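Local structure of restriction endonuclease (Mycobacterium sp., 4F0Q) at residues V23-E28 against E215-D220; G116-S121 against S200-S205; D207-S212 against G258-V263; V365-V370 against S392-V397. The protein cleaves DNA that carries methylated cytosine, acting as a tetrameric, modification-dependent restriction endonuclease that probably joins a modification-recognising domain to a PD-(D/E)XK nuclease domain. All coordinates share one frame; numbering follows the deposited sequence. Where two conformers were deposited one is given.

Contact 1. Residues V23-E28 against E215-D220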
loop_
_atom_site.group_PDB
_atom_site.type_symbol
_atom_site.label_atom_id
_atom_site.label_comp_id
_atom_site.label_asym_id
_atom_site.label_seq_id
_atom_site.Cartn_x
_atom_site.Cartn_y
_atom_site.Cartn_z
ATOM N N VAL A 23 -30.763 -24.166 -3.735
ATOM C CA VAL A 23 -30.280 -24.053 -2.365
ATOM C C VAL A 23 -29.445 -22.782 -2.233
ATOM O O VAL A 23 -28.556 -22.525 -3.041
ATOM C CB VAL A 23 -29.472 -25.298 -1.927
ATOM C CG1 VAL A 23 -28.359 -25.599 -2.915
ATOM C CG2 VAL A 23 -28.917 -25.111 -0.521
ATOM N N PHE A 24 -29.752 -21.976 -1.223
ATOM C CA PHE A 24 -29.080 -20.695 -1.049
ATOM C C PHE A 24 -28.021 -20.752 0.044
ATOM O O PHE A 24 -28.066 -21.613 0.920
ATOM C CB PHE A 24 -30.098 -19.593 -0.747
ATOM C CG PHE A 24 -31.100 -19.381 -1.843
ATOM C CD1 PHE A 24 -30.833 -18.503 -2.882
ATOM C CD2 PHE A 24 -32.305 -20.062 -1.840
ATOM C CE1 PHE A 24 -31.752 -18.308 -3.895
ATOM C CE2 PHE A 24 -33.228 -19.871 -2.850
ATOM C CZ PHE A 24 -32.952 -18.992 -3.879
ATOM N N VAL A 25 -27.065 -19.831 -0.018
ATOM C CA VAL A 25 -26.004 -19.771 0.979
ATOM C C VAL A 25 -26.572 -19.410 2.345
ATOM O O VAL A 25 -27.121 -18.324 2.533
ATOM C CB VAL A 25 -24.918 -18.751 0.591
ATOM C CG1 VAL A 25 -23.844 -18.690 1.664
ATOM C CG2 VAL A 25 -24.312 -19.110 -0.756
ATOM N N GLY A 26 -26.444 -20.330 3.295
ATOM C CA GLY A 26 -26.957 -20.119 4.635
ATOM C C GLY A 26 -28.168 -20.981 4.932
ATOM O O GLY A 26 -28.676 -20.981 6.054
ATOM N N ASP A 27 -28.630 -21.716 3.924
ATOM C CA ASP A 27 -29.775 -22.609 4.080
ATOM C C ASP A 27 -29.509 -23.677 5.133
ATOM O O ASP A 27 -28.494 -24.372 5.087
ATOM C CB ASP A 27 -30.142 -23.267 2.748
ATOM C CG ASP A 27 -30.918 -22.338 1.833
ATOM O OD1 ASP A 27 -30.880 -21.110 2.054
ATOM O OD2 ASP A 27 -31.565 -22.838 0.887
ATOM N N GLU A 28 -30.430 -23.796 6.084
ATOM C CA GLU A 28 -30.309 -24.769 7.159
ATOM C C GLU A 28 -30.980 -26.082 6.778
ATOM O O GLU A 28 -32.201 -26.155 6.644
ATOM C CB GLU A 28 -30.909 -24.212 8.451
ATOM C CG GLU A 28 -30.172 -22.995 8.988
ATOM C CD GLU A 28 -30.878 -22.351 10.163
ATOM O OE1 GLU A 28 -32.110 -22.510 10.280
ATOM O OE2 GLU A 28 -30.196 -21.687 10.973
ATOM N N GLU A 215 -27.572 -14.462 -10.405
ATOM C CA GLU A 215 -28.946 -13.999 -10.226
ATOM C C GLU A 215 -29.561 -14.476 -8.912
ATOM O O GLU A 215 -30.564 -13.930 -8.453
ATOM C CB GLU A 215 -29.819 -14.435 -11.405
ATOM C CG GLU A 215 -29.482 -13.737 -12.711
ATOM C CD GLU A 215 -30.404 -14.141 -13.842
ATOM O OE1 GLU A 215 -31.245 -15.039 -13.632
ATOM O OE2 GLU A 215 -30.289 -13.559 -14.940
ATOM N N ILE A 216 -28.962 -15.501 -8.317
ATOM C CA ILE A 216 -29.392 -15.994 -7.013
ATOM C C ILE A 216 -28.181 -16.176 -6.103
ATOM O O ILE A 216 -27.064 -16.356 -6.580
ATOM C CB ILE A 216 -30.142 -17.336 -7.128
ATOM C CG1 ILE A 216 -29.249 -18.393 -7.779
ATOM C CG2 ILE A 216 -31.427 -17.165 -7.919
ATOM C CD1 ILE A 216 -29.882 -19.763 -7.858
ATOM N N ASP A 217 -28.401 -16.121 -4.794
ATOM C CA ASP A 217 -27.321 -16.362 -3.845
ATOM C C ASP A 217 -27.281 -17.837 -3.466
ATOM O O ASP A 217 -27.542 -18.204 -2.322
ATOM C CB ASP A 217 -27.479 -15.494 -2.595
ATOM C CG ASP A 217 -26.265 -15.555 -1.687
ATOM O OD1 ASP A 217 -25.141 -15.709 -2.208
ATOM O OD2 ASP A 217 -26.432 -15.457 -0.453
ATOM N N GLY A 218 -26.954 -18.680 -4.440
ATOM C CA GLY A 218 -26.905 -20.113 -4.229
ATOM C C GLY A 218 -26.763 -20.869 -5.535
ATOM O O GLY A 218 -26.361 -20.297 -6.548
ATOM N N VAL A 219 -27.092 -22.157 -5.516
ATOM C CA VAL A 219 -26.964 -22.988 -6.710
ATOM C C VAL A 219 -28.193 -23.859 -6.957
ATOM O O VAL A 219 -28.995 -24.104 -6.054
ATOM C CB VAL A 219 -25.720 -23.905 -6.640
ATOM C CG1 VAL A 219 -24.438 -23.082 -6.631
ATOM C CG2 VAL A 219 -25.793 -24.811 -5.422
ATOM N N ASP A 220 -28.329 -24.314 -8.199
ATOM C CA ASP A 220 -29.355 -25.277 -8.566
ATOM C C ASP A 220 -28.721 -26.659 -8.502
ATOM O O ASP A 220 -27.681 -26.896 -9.115
ATOM C CB ASP A 220 -29.865 -24.997 -9.982
ATOM C CG ASP A 220 -31.164 -25.721 -10.297
ATOM O OD1 ASP A 220 -31.433 -26.778 -9.688
ATOM O OD2 ASP A 220 -31.919 -25.231 -11.162
#
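Two short antiparallel strands pair here, 22-24 and 218-220. Val23 and Val219 form a hydrogen-bonded pair. Val23 N gives to Val219 O at 2.9 Å, and Val219 N gives back to Val23 O, both nearly along the C=O axis. Next to it, Phe24 and Gly218 are a non-hydrogen-bonded pair with CA atoms 3.9 Å apart. A CB on Gly218 would run into Val23 O and Phe24 CA, so this close approach depends on the bare glycine. Val25 N then gives to Asp217 O at 2.9 Å, just beyond the last pair. Asp217 itself is the centre of an inverse gamma turn.

Val23 and Val219 lie side by side on the same face of the sheet, CG1 against CG2 at 3.7 Å. Each of these two methyls sits between its own backbone N and carbonyl carbon. The Phe24 ring has CG beside the backbone N (chi1 -61°). This lays the CD1 edge along the Asp217 backbone, and CE1 meets Ile216 CB at 3.7 Å. The Val25 and Asp217 side chains cross at about a right angle, with Val25 CB 3.8 Å from Asp217 OD2. The Asp217 carboxylate has CG anti to N (chi1 -171°) and is salt-bridged to Arg261.

A type II turn runs from Phe24 to Asp27. Phe24 N gives to Asp27 OD2 from above the carboxylate plane, at 2.9 Å. The two-stranded sheet packs its valine face on Phe178 of strand 175-193, while Phe24 and Ile216 reach Leu125 of a second subunit.

Contact 2. Residues G116-S121 against S200-S205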
loop_
_atom_site.group_PDB
_atom_site.type_symbol
_atom_site.label_atom_id
_atom_site.label_comp_id
_atom_site.label_asym_id
_atom_site.label_seq_id
_atom_site.Cartn_x
_atom_site.Cartn_y
_atom_site.Cartn_z
ATOM N N GLY A 116 -6.839 -30.197 5.580
ATOM C CA GLY A 116 -7.088 -31.568 5.171
ATOM C C GLY A 116 -7.398 -32.541 6.295
ATOM O O GLY A 116 -7.665 -32.138 7.427
ATOM N N ASP A 117 -7.355 -33.832 5.979
ATOM C CA ASP A 117 -7.728 -34.867 6.938
ATOM C C ASP A 117 -6.536 -35.691 7.419
ATOM O O ASP A 117 -6.708 -36.788 7.950
ATOM C CB ASP A 117 -8.791 -35.794 6.341
ATOM C CG ASP A 117 -8.240 -36.685 5.244
ATOM O OD1 ASP A 117 -7.344 -36.234 4.501
ATOM O OD2 ASP A 117 -8.702 -37.840 5.127
ATOM N N HIS A 118 -5.329 -35.166 7.230
ATOM C CA HIS A 118 -4.131 -35.834 7.724
ATOM C C HIS A 118 -4.147 -35.828 9.248
ATOM O O HIS A 118 -4.468 -34.815 9.870
ATOM C CB HIS A 118 -2.873 -35.141 7.200
ATOM C CG HIS A 118 -1.625 -35.955 7.350
ATOM N ND1 HIS A 118 -1.024 -36.596 6.288
ATOM C CD2 HIS A 118 -0.865 -36.233 8.435
ATOM C CE1 HIS A 118 0.054 -37.230 6.711
ATOM N NE2 HIS A 118 0.173 -37.026 8.012
ATOM N N LYS A 119 -3.808 -36.964 9.845
ATOM C CA LYS A 119 -3.873 -37.119 11.293
ATOM C C LYS A 119 -2.483 -37.303 11.897
ATOM O O LYS A 119 -1.540 -37.656 11.188
ATOM C CB LYS A 119 -4.777 -38.303 11.653
ATOM C CG LYS A 119 -6.241 -38.090 11.297
ATOM C CD LYS A 119 -7.111 -39.205 11.853
ATOM C CE LYS A 119 -8.581 -38.962 11.549
ATOM N NZ LYS A 119 -9.448 -40.033 12.113
ATOM N N PRO A 120 -2.344 -37.045 13.209
ATOM C CA PRO A 120 -1.069 -37.265 13.900
ATOM C C PRO A 120 -0.574 -38.708 13.798
ATOM O O PRO A 120 0.634 -38.943 13.829
ATOM C CB PRO A 120 -1.405 -36.933 15.355
ATOM C CG PRO A 120 -2.514 -35.956 15.264
ATOM C CD PRO A 120 -3.331 -36.379 14.079
ATOM N N SER A 121 -1.498 -39.656 13.675
ATOM C CA SER A 121 -1.141 -41.070 13.618
ATOM C C SER A 121 -0.918 -41.558 12.189
ATOM O O SER A 121 -0.562 -42.715 11.971
ATOM C CB SER A 121 -2.220 -41.919 14.293
ATOM O OG SER A 121 -3.472 -41.753 13.650
ATOM N N SER A 200 3.051 -33.460 16.418
ATOM C CA SER A 200 3.084 -32.598 15.244
ATOM C C SER A 200 3.000 -33.436 13.975
ATOM O O SER A 200 3.460 -34.576 13.949
ATOM C CB SER A 200 4.354 -31.747 15.239
ATOM O OG SER A 200 4.400 -30.903 16.375
ATOM N N PHE A 201 2.410 -32.873 12.925
ATOM C CA PHE A 201 2.169 -33.635 11.704
ATOM C C PHE A 201 1.957 -32.741 10.485
ATOM O O PHE A 201 1.409 -31.647 10.602
ATOM C CB PHE A 201 0.958 -34.557 11.889
ATOM C CG PHE A 201 -0.326 -33.826 12.173
ATOM C CD1 PHE A 201 -0.651 -33.443 13.464
ATOM C CD2 PHE A 201 -1.212 -33.529 11.150
ATOM C CE1 PHE A 201 -1.829 -32.773 13.728
ATOM C CE2 PHE A 201 -2.392 -32.858 11.408
ATOM C CZ PHE A 201 -2.701 -32.480 12.698
ATOM N N PRO A 202 2.392 -33.211 9.305
ATOM C CA PRO A 202 2.151 -32.482 8.056
ATOM C C PRO A 202 0.676 -32.519 7.680
ATOM O O PRO A 202 -0.063 -33.360 8.189
ATOM C CB PRO A 202 2.972 -33.268 7.032
ATOM C CG PRO A 202 3.048 -34.643 7.591
ATOM C CD PRO A 202 3.144 -34.458 9.077
ATOM N N ASN A 203 0.263 -31.616 6.798
ATOM C CA ASN A 203 -1.128 -31.513 6.378
ATOM C C ASN A 203 -1.246 -30.570 5.187
ATOM O O ASN A 203 -0.289 -29.876 4.833
ATOM C CB ASN A 203 -2.003 -31.017 7.534
ATOM C CG ASN A 203 -3.481 -31.283 7.306
ATOM O OD1 ASN A 203 -3.856 -32.170 6.539
ATOM N ND2 ASN A 203 -4.329 -30.511 7.974
ATOM N N LEU A 204 -2.423 -30.547 4.570
ATOM C CA LEU A 204 -2.674 -29.670 3.436
ATOM C C LEU A 204 -3.589 -28.517 3.833
ATOM O O LEU A 204 -4.659 -28.728 4.401
ATOM C CB LEU A 204 -3.289 -30.456 2.279
ATOM C CG LEU A 204 -2.494 -31.666 1.781
ATOM C CD1 LEU A 204 -3.198 -32.316 0.601
ATOM C CD2 LEU A 204 -1.076 -31.266 1.407
ATOM N N SER A 205 -3.150 -27.298 3.537
ATOM C CA SER A 205 -3.946 -26.105 3.790
ATOM C C SER A 205 -4.431 -25.528 2.466
ATOM O O SER A 205 -3.639 -25.302 1.551
ATOM C CB SER A 205 -3.126 -25.065 4.555
ATOM O OG SER A 205 -3.903 -23.920 4.857
HETATM O O HOH W 1 1.822 -36.125 14.797
#
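The loop 116-121 continues from strand 111-115 and runs antiparallel along strand 200-210, within the N-terminal domain assigned to the PUA clan. Backbone pairing persists for one bond past strand 111-115. Gly116 N gives to Leu204 O at 2.9 Å, in the carbonyl plane.

Polar side-chain contacts follow. Asn203 has CG anti to its backbone N (chi1 -163°), which brings OD1 up to the loop. OD1 takes a weak bond from His118 N at 3.4 Å and another weak one from Leu204 N. The amide group is also held from the other end, because ND2 gives to Gln192 OE1. The Asp117 side chain starts off away from the strand, and its carboxylate accepts from Thr129 OG1 and from backbone N atoms at the start of helix 130-142.

The rings make the remaining contacts. His118 swings toward the strand with CG anti to N (chi1 -165°), and Pro202 O lies over one face of its imidazole, 3.0 Å from CD2. His118 and Phe201 slide past each other in opposite directions. Phe201 CG takes the crowded position between N and carbonyl carbon (chi1 61°). This sets one ring face under Pro120, whose CD makes a CH-pi contact 4.0 Å from the ring centroid. In the same apolar contact Pro120 CG meets Phe201 CE1 at 3.6 Å.

At the far end a water gives one hydrogen to Pro120 O and the other to Ser200 O, the latter only 2.4 Å away.

Contact 3. Residues D207-S212 against G258-V263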
loop_
_atom_site.group_PDB
_atom_site.type_symbol
_atom_site.label_atom_id
_atom_site.label_comp_id
_atom_site.label_asym_id
_atom_site.label_seq_id
_atom_site.Cartn_x
_atom_site.Cartn_y
_atom_site.Cartn_z
ATOM N N ASP A 207 -6.708 -22.654 0.242
ATOM C CA ASP A 207 -7.452 -21.424 0.016
ATOM C C ASP A 207 -8.551 -21.697 -0.998
ATOM O O ASP A 207 -8.273 -21.979 -2.170
ATOM C CB ASP A 207 -6.536 -20.318 -0.509
ATOM C CG ASP A 207 -5.615 -19.765 0.557
ATOM O OD1 ASP A 207 -6.027 -19.719 1.735
ATOM O OD2 ASP A 207 -4.482 -19.371 0.214
ATOM N N LEU A 208 -9.797 -21.617 -0.538
ATOM C CA LEU A 208 -10.954 -21.887 -1.380
ATOM C C LEU A 208 -11.707 -20.605 -1.708
ATOM O O LEU A 208 -11.891 -19.739 -0.850
ATOM C CB LEU A 208 -11.898 -22.878 -0.694
ATOM C CG LEU A 208 -11.318 -24.235 -0.294
ATOM C CD1 LEU A 208 -12.375 -25.079 0.396
ATOM C CD2 LEU A 208 -10.756 -24.960 -1.504
ATOM N N ALA A 209 -12.147 -20.496 -2.956
ATOM C CA ALA A 209 -12.898 -19.336 -3.412
ATOM C C ALA A 209 -14.352 -19.707 -3.680
ATOM O O ALA A 209 -14.659 -20.368 -4.672
ATOM C CB ALA A 209 -12.261 -18.752 -4.662
ATOM N N VAL A 210 -15.242 -19.285 -2.789
ATOM C CA VAL A 210 -16.669 -19.520 -2.966
ATOM C C VAL A 210 -17.197 -18.643 -4.095
ATOM O O VAL A 210 -17.126 -17.418 -4.024
ATOM C CB VAL A 210 -17.456 -19.228 -1.677
ATOM C CG1 VAL A 210 -18.944 -19.442 -1.903
ATOM C CG2 VAL A 210 -16.954 -20.107 -0.543
ATOM N N VAL A 211 -17.726 -19.277 -5.137
ATOM C CA VAL A 211 -18.162 -18.558 -6.331
ATOM C C VAL A 211 -19.477 -17.809 -6.136
ATOM O O VAL A 211 -20.383 -18.282 -5.448
ATOM C CB VAL A 211 -18.288 -19.501 -7.550
ATOM C CG1 VAL A 211 -16.924 -20.025 -7.959
ATOM C CG2 VAL A 211 -19.236 -20.650 -7.245
ATOM N N SER A 212 -19.568 -16.632 -6.748
ATOM C CA SER A 212 -20.797 -15.849 -6.734
ATOM C C SER A 212 -21.895 -16.599 -7.476
ATOM O O SER A 212 -21.645 -17.218 -8.510
ATOM C CB SER A 212 -20.565 -14.482 -7.379
ATOM O OG SER A 212 -21.762 -13.725 -7.414
ATOM N N GLY A 258 -12.346 -12.408 -9.901
ATOM C CA GLY A 258 -13.566 -11.661 -10.146
ATOM C C GLY A 258 -14.853 -12.450 -9.998
ATOM O O GLY A 258 -15.930 -11.945 -10.314
ATOM N N ILE A 259 -14.753 -13.683 -9.511
ATOM C CA ILE A 259 -15.930 -14.540 -9.384
ATOM C C ILE A 259 -16.224 -14.953 -7.944
ATOM O O ILE A 259 -17.097 -15.784 -7.698
ATOM C CB ILE A 259 -15.806 -15.810 -10.251
ATOM C CG1 ILE A 259 -14.586 -16.629 -9.829
ATOM C CG2 ILE A 259 -15.728 -15.446 -11.727
ATOM C CD1 ILE A 259 -14.345 -17.849 -10.689
ATOM N N ARG A 260 -15.500 -14.370 -6.994
ATOM C CA ARG A 260 -15.707 -14.683 -5.584
ATOM C C ARG A 260 -17.010 -14.086 -5.065
ATOM O O ARG A 260 -17.394 -12.982 -5.451
ATOM C CB ARG A 260 -14.532 -14.186 -4.742
ATOM C CG ARG A 260 -13.688 -15.293 -4.136
ATOM C CD ARG A 260 -12.588 -14.722 -3.259
ATOM N NE ARG A 260 -11.588 -13.997 -4.037
ATOM C CZ ARG A 260 -10.437 -14.523 -4.442
ATOM N NH1 ARG A 260 -10.140 -15.778 -4.136
ATOM N NH2 ARG A 260 -9.582 -13.796 -5.147
ATOM N N ARG A 261 -17.683 -14.824 -4.187
ATOM C CA ARG A 261 -18.922 -14.354 -3.575
ATOM C C ARG A 261 -18.666 -13.135 -2.692
ATOM O O ARG A 261 -17.699 -13.099 -1.932
ATOM C CB ARG A 261 -19.573 -15.472 -2.756
ATOM C CG ARG A 261 -20.869 -15.069 -2.066
ATOM C CD ARG A 261 -21.475 -16.234 -1.300
ATOM N NE ARG A 261 -22.747 -15.882 -0.676
ATOM C CZ ARG A 261 -22.879 -15.472 0.582
ATOM N NH1 ARG A 261 -21.810 -15.361 1.359
ATOM N NH2 ARG A 261 -24.078 -15.175 1.064
ATOM N N ARG A 262 -19.539 -12.138 -2.801
ATOM C CA ARG A 262 -19.387 -10.902 -2.046
ATOM C C ARG A 262 -20.684 -10.517 -1.346
ATOM O O ARG A 262 -21.750 -10.499 -1.959
ATOM C CB ARG A 262 -18.940 -9.770 -2.972
ATOM C CG ARG A 262 -18.706 -8.442 -2.275
ATOM C CD ARG A 262 -17.546 -8.526 -1.295
ATOM N NE ARG A 262 -17.111 -7.202 -0.861
ATOM C CZ ARG A 262 -17.604 -6.561 0.193
ATOM N NH1 ARG A 262 -18.550 -7.122 0.932
ATOM N NH2 ARG A 262 -17.148 -5.356 0.510
ATOM N N VAL A 263 -20.586 -10.216 -0.055
ATOM C CA VAL A 263 -21.734 -9.742 0.708
ATOM C C VAL A 263 -21.447 -8.365 1.289
ATOM O O VAL A 263 -20.533 -8.203 2.097
ATOM C CB VAL A 263 -22.101 -10.705 1.853
ATOM C CG1 VAL A 263 -23.209 -10.112 2.707
ATOM C CG2 VAL A 263 -22.518 -12.055 1.297
HETATM O O HOH W 2 -21.822 -12.556 -4.808
#
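Asp207 and Leu208 lead into the contact without touching the other segment. Asp207 is salt-bridged to Arg113 and Arg186 of the flanking strands. Ala209 is the first to meet it. Its CB points toward Arg260, 3.8 Å from CG and 3.7 Å from NH1. The arginine chain bends at chi3 (-68°), bringing the guanidinium back beside the methyl, and NH1 is salt-bridged to Glu185.

Val210 supplies the first backbone bond. Its O accepts from Arg261 N at 2.7 Å, nearly along the C=O axis. Val210 CG1, anti to its backbone N, lies side by side with the Arg261 chain, 4.1 Å from CB. That chain is extended from CG to NE, so its guanidinium ends well away from strand 200-210, where it meets Asp217.

Val211 and Arg260 make a single beta bridge. The segment 258-263 thus adds an isolated bridge to the end of strand 200-210, in the large mixed sheet of the N-terminal domain, rather than a further full strand. Val211 CA also makes a CA-H...O contact with Ile259 O at 3.3 Å. Its CG1, beside the backbone N, faces Ile259 CD1 more loosely.

Ser212 N closes the bridge by giving to Ile259 O at 2.8 Å, in the carbonyl plane. Ser212 OG stands anti to N (chi1 178°) and is joined through one water to Arg262 N, 3.1 Å from that water.

Contact 4. Residues V365-V370 against S392-V397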
loop_
_atom_site.group_PDB
_atom_site.type_symbol
_atom_site.label_atom_id
_atom_site.label_comp_id
_atom_site.label_asym_id
_atom_site.label_seq_id
_atom_site.Cartn_x
_atom_site.Cartn_y
_atom_site.Cartn_z
ATOM N N VAL A 365 -9.763 1.613 21.935
ATOM C CA VAL A 365 -8.820 2.557 21.343
ATOM C C VAL A 365 -9.549 3.692 20.627
ATOM O O VAL A 365 -10.374 3.455 19.744
ATOM C CB VAL A 365 -7.861 1.855 20.359
ATOM C CG1 VAL A 365 -7.039 2.876 19.584
ATOM C CG2 VAL A 365 -6.957 0.884 21.104
ATOM N N SER A 366 -9.231 4.924 21.012
ATOM C CA SER A 366 -9.913 6.108 20.498
ATOM C C SER A 366 -9.492 6.438 19.065
ATOM O O SER A 366 -8.433 6.007 18.614
ATOM C CB SER A 366 -9.632 7.302 21.413
ATOM O OG SER A 366 -8.293 7.740 21.274
ATOM N N PRO A 367 -10.332 7.202 18.340
ATOM C CA PRO A 367 -9.987 7.658 16.987
ATOM C C PRO A 367 -8.729 8.527 16.947
ATOM O O PRO A 367 -8.012 8.519 15.945
ATOM C CB PRO A 367 -11.217 8.478 16.567
ATOM C CG PRO A 367 -11.959 8.762 17.834
ATOM C CD PRO A 367 -11.707 7.580 18.704
ATOM N N GLU A 368 -8.467 9.266 18.022
ATOM C CA GLU A 368 -7.258 10.079 18.107
ATOM C C GLU A 368 -6.017 9.192 18.103
ATOM O O GLU A 368 -5.028 9.485 17.426
ATOM C CB GLU A 368 -7.271 10.949 19.367
ATOM C CG GLU A 368 -8.366 12.004 19.401
ATOM C CD GLU A 368 -9.557 11.584 20.238
ATOM O OE1 GLU A 368 -9.529 10.467 20.793
ATOM O OE2 GLU A 368 -10.520 12.373 20.345
ATOM N N GLN A 369 -6.087 8.102 18.860
ATOM C CA GLN A 369 -4.967 7.181 19.006
ATOM C C GLN A 369 -4.577 6.505 17.692
ATOM O O GLN A 369 -3.394 6.289 17.430
ATOM C CB GLN A 369 -5.274 6.139 20.086
ATOM C CG GLN A 369 -5.286 6.716 21.495
ATOM C CD GLN A 369 -5.998 5.825 22.495
ATOM O OE1 GLN A 369 -6.482 4.749 22.151
ATOM N NE2 GLN A 369 -6.068 6.274 23.742
ATOM N N VAL A 370 -5.565 6.176 16.864
ATOM C CA VAL A 370 -5.275 5.596 15.555
ATOM C C VAL A 370 -4.846 6.685 14.573
ATOM O O VAL A 370 -3.951 6.477 13.746
ATOM C CB VAL A 370 -6.506 4.860 14.985
ATOM C CG1 VAL A 370 -6.180 4.230 13.640
ATOM C CG2 VAL A 370 -6.996 3.807 15.966
ATOM N N SER A 392 -12.651 1.594 19.106
ATOM C CA SER A 392 -13.963 2.213 19.265
ATOM C C SER A 392 -14.709 2.279 17.939
ATOM O O SER A 392 -14.100 2.211 16.872
ATOM C CB SER A 392 -13.827 3.614 19.862
ATOM O OG SER A 392 -13.083 4.462 19.006
ATOM N N ARG A 393 -16.029 2.411 18.017
ATOM C CA ARG A 393 -16.858 2.459 16.821
ATOM C C ARG A 393 -16.518 3.675 15.970
ATOM O O ARG A 393 -16.451 3.587 14.743
ATOM C CB ARG A 393 -18.341 2.474 17.192
ATOM C CG ARG A 393 -19.260 2.308 15.997
ATOM C CD ARG A 393 -20.716 2.199 16.408
ATOM N NE ARG A 393 -21.535 1.683 15.315
ATOM C CZ ARG A 393 -22.056 2.433 14.350
ATOM N NH1 ARG A 393 -21.846 3.743 14.339
ATOM N NH2 ARG A 393 -22.787 1.873 13.396
ATOM N N GLN A 394 -16.294 4.807 16.630
ATOM C CA GLN A 394 -15.989 6.051 15.935
ATOM C C GLN A 394 -14.655 5.968 15.199
ATOM O O GLN A 394 -14.505 6.518 14.108
ATOM C CB GLN A 394 -15.987 7.226 16.914
ATOM C CG GLN A 394 -15.894 8.587 16.244
ATOM C CD GLN A 394 -17.032 8.840 15.272
ATOM O OE1 GLN A 394 -18.154 8.374 15.474
ATOM N NE2 GLN A 394 -16.747 9.580 14.208
ATOM N N ALA A 395 -13.692 5.273 15.799
ATOM C CA ALA A 395 -12.390 5.071 15.173
ATOM C C ALA A 395 -12.540 4.317 13.857
ATOM O O ALA A 395 -12.041 4.754 12.818
ATOM C CB ALA A 395 -11.463 4.318 16.114
ATOM N N GLN A 396 -13.241 3.189 13.911
ATOM C CA GLN A 396 -13.486 2.368 12.732
ATOM C C GLN A 396 -14.269 3.139 11.674
ATOM O O GLN A 396 -13.989 3.026 10.481
ATOM C CB GLN A 396 -14.240 1.097 13.121
ATOM C CG GLN A 396 -13.574 0.300 14.231
ATOM C CD GLN A 396 -14.362 -0.936 14.616
ATOM O OE1 GLN A 396 -14.421 -1.908 13.865
ATOM N NE2 GLN A 396 -14.979 -0.901 15.792
ATOM N N VAL A 397 -15.248 3.921 12.120
ATOM C CA VAL A 397 -16.044 4.748 11.219
ATOM C C VAL A 397 -15.171 5.759 10.478
ATOM O O VAL A 397 -15.286 5.924 9.264
ATOM C CB VAL A 397 -17.177 5.484 11.974
ATOM C CG1 VAL A 397 -17.730 6.632 11.140
ATOM C CG2 VAL A 397 -18.286 4.510 12.349
#
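Val365 O is the centre of this contact. It accepts two bonds from Ser392, one from N at 3.0 Å and one from OG, also at 3.0 Å. Both donors approach from above the carbonyl plane, and the N-H bond is nearly straight at 171°. Ser392 OG occupies the crowded position between its backbone N and carbonyl carbon (chi1 62°), which places the hydroxyl and the N-H on the same oxygen.

Pro367 CD lies beside this hydroxyl, 3.4 Å from Ser392 OG. A small apolar patch adjoins it. Ala395 CB packs on Pro367, 3.8 Å from CA, with Val370 CG2 more loosely behind.

Two helix starts hold these groups in place. Ser392 is the N-cap of helix 393-401, and its OG takes a weak bond from Ala395 N. The same hydroxyl therefore caps its own helix and ties it to Val365. Ser366 is the N-cap of helix 367-374 and forms a capping box with Gln369. Gln369 N gives to Ser366 OG at 3.3 Å, and Ser366 N gives to Gln369 OE1 at 3.0 Å. Next to the cap, Glu368 is salt-bridged to Arg372 of a fourth subunit.

The contact joins the first turns of two helices in the nuclease domain. The Val365 side chain is about 10 Å from the bound magnesium. Val365 and Val370 pack on Tyr385 of strand 381-387.

Overall arrangement
Contact 3 is the most buried and the nearest to the centre of the chain. Contacts 1, 2 and 4 are only partly buried. Contacts 2 and 3 use successive parts of strand 200-210, with centres about 26 Å apart. Contacts 1 and 3 touch directly through the salt bridge from Asp217 OD2 to Arg261 NH2, and their segments alternate along the chain. Contact 4 stands apart in the nuclease domain, its nearest atoms about 13 Å from contact 3. Backbone bonds dominate contacts 1 and 3. Contact 2 adds ring and proline packing, while contact 4 rests on a serine that caps a helix. All four lie near other subunits of the tetramer.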